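YaeQ family protein (Pseudomonas syringae pv. tomato, PDB 2OT9) is of unknown function but belongs to the YaeQ family, a branch of the PDDEXK nuclease-like superfamily, and binds meso-tartaric acid in the crystal. Local coordinates at residues L92-C95 and S96-T99; D65-A68 and L69-K72. All coordinates share one frame; numbering follows the deposited sequence.

Contact 1: L92-C95 and S96-T99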
ATOM      1  N   LEU A  92       6.011   3.369 -13.566  1.00 26.10           N
ATOM      2  CA  LEU A  92       4.739   4.070 -13.369  1.00 26.22           C
ATOM      3  C   LEU A  92       4.059   4.379 -14.689  1.00 26.62           C
ATOM      4  O   LEU A  92       2.845   4.234 -14.796  1.00 26.51           O
ATOM      5  CB  LEU A  92       4.938   5.359 -12.561  1.00 26.07           C
ATOM      6  CG  LEU A  92       5.281   5.095 -11.090  1.00 27.02           C
ATOM      7  CD1 LEU A  92       5.623   6.393 -10.389  1.00 28.37           C
ATOM      8  CD2 LEU A  92       4.148   4.371 -10.342  1.00 26.75           C
ATOM      9  N   THR A  93       4.833   4.790 -15.698  1.00 26.40           N
ATOM     10  CA  THR A  93       4.255   5.096 -17.008  1.00 27.86           C
ATOM     11  C   THR A  93       3.593   3.867 -17.618  1.00 28.08           C
ATOM     12  O   THR A  93       2.422   3.922 -18.026  1.00 29.51           O
ATOM     13  CB  THR A  93       5.302   5.664 -17.996  1.00 27.72           C
ATOM     14  OG1 THR A  93       5.860   6.855 -17.442  1.00 28.53           O
ATOM     15  CG2 THR A  93       4.668   5.970 -19.366  1.00 28.21           C
ATOM     16  N   TRP A  94       4.333   2.766 -17.666  1.00 28.01           N
ATOM     17  CA  TRP A  94       3.836   1.563 -18.308  1.00 28.59           C
ATOM     18  C   TRP A  94       2.738   0.832 -17.544  1.00 29.34           C
ATOM     19  O   TRP A  94       1.791   0.336 -18.158  1.00 28.92           O
ATOM     20  CB  TRP A  94       4.982   0.624 -18.669  1.00 27.98           C
ATOM     21  CG  TRP A  94       5.772   1.160 -19.850  1.00 27.03           C
ATOM     22  CD1 TRP A  94       5.270   1.776 -20.972  1.00 26.27           C
ATOM     23  CD2 TRP A  94       7.190   1.115 -20.016  1.00 25.97           C
ATOM     24  NE1 TRP A  94       6.309   2.113 -21.836  0.90 27.78           N
ATOM     25  CE2 TRP A  94       7.493   1.732 -21.262  1.00 25.29           C
ATOM     26  CE3 TRP A  94       8.242   0.645 -19.222  1.00 26.10           C
ATOM     27  CZ2 TRP A  94       8.798   1.864 -21.729  1.00 27.24           C
ATOM     28  CZ3 TRP A  94       9.535   0.782 -19.698  1.00 24.59           C
ATOM     29  CH2 TRP A  94       9.798   1.388 -20.925  1.00 26.06           C
ATOM     30  N   CYS A  95       2.862   0.769 -16.226  1.00 30.11           N
ATOM     31  CA  CYS A  95       1.802   0.183 -15.414  1.00 32.37           C
ATOM     32  C   CYS A  95       0.513   0.986 -15.521  1.00 31.78           C
ATOM     33  O   CYS A  95      -0.555   0.401 -15.667  1.00 32.99           O
ATOM     34  CB  CYS A  95       2.236   0.008 -13.957  1.00 31.94           C
ATOM     35  SG  CYS A  95       3.570  -1.229 -13.755  1.00 38.71           S
ATOM     36  N   SER A  96       0.612   2.318 -15.492  1.00 32.02           N
ATOM     37  CA  SER A  96      -0.564   3.201 -15.521  1.00 31.90           C
ATOM     38  C   SER A  96      -1.415   3.019 -16.759  1.00 32.68           C
ATOM     39  O   SER A  96      -2.622   3.284 -16.730  1.00 33.05           O
ATOM     40  CB  SER A  96      -0.172   4.672 -15.386  1.00 31.54           C
ATOM     41  OG  SER A  96       0.494   5.126 -16.549  1.00 31.18           O
ATOM     42  N   ARG A  97      -0.779   2.576 -17.841  1.00 33.11           N
ATOM     43  CA  ARG A  97      -1.463   2.246 -19.076  1.00 33.77           C
ATOM     44  C   ARG A  97      -2.319   0.983 -18.943  1.00 33.89           C
ATOM     45  O   ARG A  97      -3.236   0.785 -19.735  1.00 34.75           O
ATOM     46  CB  ARG A  97      -0.444   2.083 -20.218  1.00 34.07           C
ATOM     47  CG  ARG A  97       0.308   3.368 -20.508  1.00 34.61           C
ATOM     48  CD  ARG A  97       1.291   3.234 -21.657  1.00 35.91           C
ATOM     49  NE  ARG A  97       1.996   4.501 -21.843  1.00 36.23           N
ATOM     50  CZ  ARG A  97       3.060   4.676 -22.626  1.00 36.40           C
ATOM     51  NH1 ARG A  97       3.566   3.659 -23.322  1.00 35.09           N
ATOM     52  NH2 ARG A  97       3.613   5.880 -22.709  1.00 35.31           N
ATOM     53  N   ARG A  98      -2.002   0.142 -17.959  1.00 34.02           N
ATOM     54  CA  ARG A  98      -2.685  -1.143 -17.736  1.00 33.85           C
ATOM     55  C   ARG A  98      -3.951  -1.030 -16.856  1.00 33.09           C
ATOM     56  O   ARG A  98      -4.703  -2.003 -16.743  1.00 33.32           O
ATOM     57  CB  ARG A  98      -1.716  -2.176 -17.129  1.00 34.04           C
ATOM     58  CG  ARG A  98      -0.774  -2.864 -18.122  1.00 37.19           C
ATOM     59  CD  ARG A  98       0.173  -3.885 -17.454  1.00 39.41           C
ATOM     60  NE  ARG A  98      -0.486  -5.159 -17.123  1.00 41.43           N
ATOM     61  CZ  ARG A  98       0.098  -6.184 -16.490  0.85 41.85           C
ATOM     62  NH1 ARG A  98      -0.595  -7.284 -16.229  1.00 42.55           N
ATOM     63  NH2 ARG A  98       1.374  -6.122 -16.115  1.00 41.97           N
ATOM     64  N   THR A  99      -4.208   0.155 -16.293  1.00 31.94           N
ATOM     65  CA  THR A  99      -5.222   0.346 -15.226  1.00 30.88           C
ATOM     66  C   THR A  99      -5.969   1.680 -15.383  1.00 30.58           C
ATOM     67  O   THR A  99      -5.486   2.594 -16.058  1.00 30.53           O
ATOM     68  CB  THR A  99      -4.516   0.317 -13.836  1.00 30.70           C
ATOM     69  OG1 THR A  99      -5.468   0.361 -12.762  1.00 30.31           O
ATOM     70  CG2 THR A  99      -3.532   1.478 -13.702  1.00 29.31           C
TER
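Thr93 and Ser96 meet on the last turn of helix 89-96, in the stretch that leads on to strand 101-106. The backbone runs on in helical fashion, with an i to i+4 bond from Ser96 N to Leu92 O at 3.0 Å. Two residues further, Arg98 N reaches back three positions to Cys95 O, at 2.7 Å. Between these two bonds the grip is poorer, for Arg97 N makes only weak bonds to Thr93 O and Trp94 O. Ser96 adds a side-chain bond. Ser96 OG, held between its own N and carbonyl carbon (chi1 70°), folds back along the helix and donates to Thr93 O at 2.7 Å, approaching from above the carbonyl plane, 37° out of it.

The packed side of the turn faces the fold. Leu92 is buried against Pro87 and Cys95 against Trp81 of strand 78-84, while Thr93 and Ser96 both touch Leu124. Thr93 OG1 is occupied within the helix, bonded to Ala89 O.

The other side is looser and more exposed. There Arg97, fully extended from CG to NE, lies alongside Thr93 and Trp94 and points the same way as both. One face of its guanidinium rests on the Thr93 methyl, with CG2 3.5 Å from Arg97 NH2. Trp94 meets the same group differently: the ring and guanidinium planes stand 79° apart, and the approach is at the indole edge, so there is no cation-pi stack. Arg97 NH1 lies in the ring plane there, 3.5 Å from Trp94 CD1 and equally far from NE1, a fellow donor to which it cannot be bonded.

Contact 2: D65-A68 and L69-K72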
ATOM      1  N   ASP A  65       5.990  -8.307 -13.337  1.00 30.39           N
ATOM      2  CA  ASP A  65       4.745  -8.115 -14.084  1.00 30.10           C
ATOM      3  C   ASP A  65       3.515  -7.918 -13.185  1.00 29.43           C
ATOM      4  O   ASP A  65       2.390  -7.776 -13.687  1.00 30.63           O
ATOM      5  CB  ASP A  65       4.529  -9.282 -15.054  1.00 30.19           C
ATOM      6  CG  ASP A  65       5.722  -9.496 -15.975  0.80 31.18           C
ATOM      7  OD1 ASP A  65       6.240  -8.504 -16.542  0.80 32.37           O
ATOM      8  OD2 ASP A  65       6.158 -10.654 -16.118  0.80 33.20           O
ATOM      9  N   GLU A  66       3.722  -7.933 -11.869  1.00 27.53           N
ATOM     10  CA  GLU A  66       2.626  -7.765 -10.910  1.00 26.11           C
ATOM     11  C   GLU A  66       2.875  -6.575  -9.965  1.00 24.88           C
ATOM     12  O   GLU A  66       4.013  -6.222  -9.705  1.00 24.33           O
ATOM     13  CB  GLU A  66       2.400  -9.049 -10.102  1.00 26.53           C
ATOM     14  CG  GLU A  66       1.864 -10.227 -10.935  1.00 27.57           C
ATOM     15  CD  GLU A  66       1.074 -11.242 -10.119  1.00 29.51           C
ATOM     16  OE1 GLU A  66       0.803 -11.002  -8.912  1.00 30.47           O
ATOM     17  OE2 GLU A  66       0.693 -12.280 -10.706  1.00 30.57           O
ATOM     18  N   PRO A  67       1.802  -5.922  -9.483  1.00 24.23           N
ATOM     19  CA  PRO A  67       1.959  -4.859  -8.490  1.00 23.54           C
ATOM     20  C   PRO A  67       2.007  -5.429  -7.076  1.00 23.56           C
ATOM     21  O   PRO A  67       1.815  -6.632  -6.888  1.00 23.54           O
ATOM     22  CB  PRO A  67       0.684  -4.044  -8.659  1.00 24.18           C
ATOM     23  CG  PRO A  67      -0.344  -5.063  -9.113  1.00 23.54           C
ATOM     24  CD  PRO A  67       0.394  -6.122  -9.876  1.00 24.16           C
ATOM     25  N   ALA A  68       2.210  -4.554  -6.094  1.00 22.43           N
ATOM     26  CA  ALA A  68       2.087  -4.890  -4.687  1.00 21.76           C
ATOM     27  C   ALA A  68       0.642  -5.265  -4.356  1.00 21.77           C
ATOM     28  O   ALA A  68       0.393  -6.253  -3.655  1.00 21.46           O
ATOM     29  CB  ALA A  68       2.548  -3.717  -3.842  1.00 21.87           C
ATOM     30  N   LEU A  69      -0.309  -4.491  -4.893  1.00 21.11           N
ATOM     31  CA  LEU A  69      -1.732  -4.823  -4.768  1.00 21.63           C
ATOM     32  C   LEU A  69      -2.492  -4.433  -6.037  1.00 21.60           C
ATOM     33  O   LEU A  69      -2.102  -3.496  -6.760  1.00 21.65           O
ATOM     34  CB  LEU A  69      -2.371  -4.114  -3.569  1.00 20.92           C
ATOM     35  CG  LEU A  69      -1.785  -4.163  -2.154  1.00 23.57           C
ATOM     36  CD1 LEU A  69      -0.696  -3.105  -1.968  1.00 23.07           C
ATOM     37  CD2 LEU A  69      -2.903  -3.928  -1.133  1.00 21.88           C
ATOM     38  N   TRP A  70      -3.586  -5.136  -6.310  1.00 21.66           N
ATOM     39  CA  TRP A  70      -4.454  -4.738  -7.409  1.00 21.74           C
ATOM     40  C   TRP A  70      -5.901  -5.132  -7.210  1.00 22.09           C
ATOM     41  O   TRP A  70      -6.210  -6.135  -6.572  1.00 22.04           O
ATOM     42  CB  TRP A  70      -3.958  -5.201  -8.796  1.00 21.88           C
ATOM     43  CG  TRP A  70      -3.552  -6.632  -8.926  1.00 21.82           C
ATOM     44  CD1 TRP A  70      -3.684  -7.624  -7.991  1.00 22.96           C
ATOM     45  CD2 TRP A  70      -2.957  -7.250 -10.082  1.00 22.39           C
ATOM     46  NE1 TRP A  70      -3.193  -8.809  -8.492  1.00 22.59           N
ATOM     47  CE2 TRP A  70      -2.737  -8.606  -9.767  1.00 21.61           C
ATOM     48  CE3 TRP A  70      -2.579  -6.781 -11.347  1.00 21.63           C
ATOM     49  CZ2 TRP A  70      -2.161  -9.503 -10.673  1.00 23.29           C
ATOM     50  CZ3 TRP A  70      -2.003  -7.678 -12.253  1.00 23.74           C
ATOM     51  CH2 TRP A  70      -1.802  -9.020 -11.909  1.00 23.11           C
ATOM     52  N   GLU A  71      -6.781  -4.294  -7.740  1.00 22.50           N
ATOM     53  CA  GLU A  71      -8.199  -4.585  -7.777  1.00 23.24           C
ATOM     54  C   GLU A  71      -8.540  -4.857  -9.237  1.00 23.32           C
ATOM     55  O   GLU A  71      -8.267  -4.021 -10.106  1.00 22.67           O
ATOM     56  CB  GLU A  71      -8.976  -3.377  -7.258  1.00 23.93           C
ATOM     57  CG  GLU A  71     -10.489  -3.547  -7.186  1.00 26.33           C
ATOM     58  CD  GLU A  71     -11.215  -2.234  -6.920  1.00 29.46           C
ATOM     59  OE1 GLU A  71     -10.602  -1.283  -6.399  1.00 32.53           O
ATOM     60  OE2 GLU A  71     -12.416  -2.149  -7.229  1.00 30.79           O
ATOM     61  N   LYS A  72      -9.111  -6.028  -9.503  1.00 23.16           N
ATOM     62  CA  LYS A  72      -9.526  -6.396 -10.859  1.00 24.25           C
ATOM     63  C   LYS A  72     -11.035  -6.547 -10.988  1.00 24.51           C
ATOM     64  O   LYS A  72     -11.726  -6.872 -10.018  1.00 24.57           O
ATOM     65  CB  LYS A  72      -8.873  -7.701 -11.289  1.00 24.08           C
ATOM     66  CG  LYS A  72      -7.372  -7.621 -11.434  1.00 25.99           C
ATOM     67  CD  LYS A  72      -6.887  -8.942 -11.977  1.00 28.34           C
ATOM     68  CE  LYS A  72      -5.403  -9.000 -12.047  1.00 30.25           C
ATOM     69  NZ  LYS A  72      -5.031 -10.103 -12.971  1.00 32.32           N
TER
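Pro67 lies against one face of the Trp70 indole, a CH-pi contact made just as the chain enters strand 69-72. Pro67 CD stands 3.6 Å from the centroid of the Trp70 six-membered ring, close to the ring normal, and CD is 3.4 Å from Trp70 CE3. The two side chains cross at about a right angle. The first torsion of Trp70 puts the ring there: CG sits between the backbone N and the carbonyl carbon (chi1 48°), which brings the ring back over the preceding loop. Lys72, two residues along the strand, covers the opposite face with its CE over the ring centre, so the indole is sandwiched between the proline ring and the aliphatic part of the lysine chain; the Lys72 amine goes on to a salt bridge with Asp76.

Glu66 comes in obliquely on the benzo ring, its CD 3.7 Å from Trp70 CZ2. The carboxylate is inclined 40° to the indole, and its OE1 accepts a hydrogen bond from Arg59 N, which helps fix the group there.

Leu69 turns the other way, to Ala46 and Tyr47 of helix 37-49. With CG anti to the carbonyl carbon (chi1 -51°), Leu69 brings its CD1 to 3.8 Å from Ala68 CB. Ala68 itself has helical backbone angles, while Leu69 is extended, and both face Ile82 of the antiparallel strand 78-84: the arrangement of a classic beta bulge at the start of a strand flanked by 78-84 and 55-57.

How the contacts relate
Contact 2 is the inner of the two, its centre about 10 Å from the centre of the chain against about 17 Å for contact 1; the two centres lie about 11 Å apart. Contact 2 is buried and contact 1 only partly so; apolar packing on the Trp70 ring dominates in 65-72, at the start of a sheet strand, whereas 92-99 relies on backbone and hydroxyl bonds along a helix, with arginines toward solvent. Both lean on strand 78-84, where Trp81 receives Pro67 from contact 2 and Cys95 and Arg98 from contact 1. They also join directly: Arg98 NH2 probably donates to Asp65 O at 3.1 Å, tying the chain after the helix to the loop before strand 69-72.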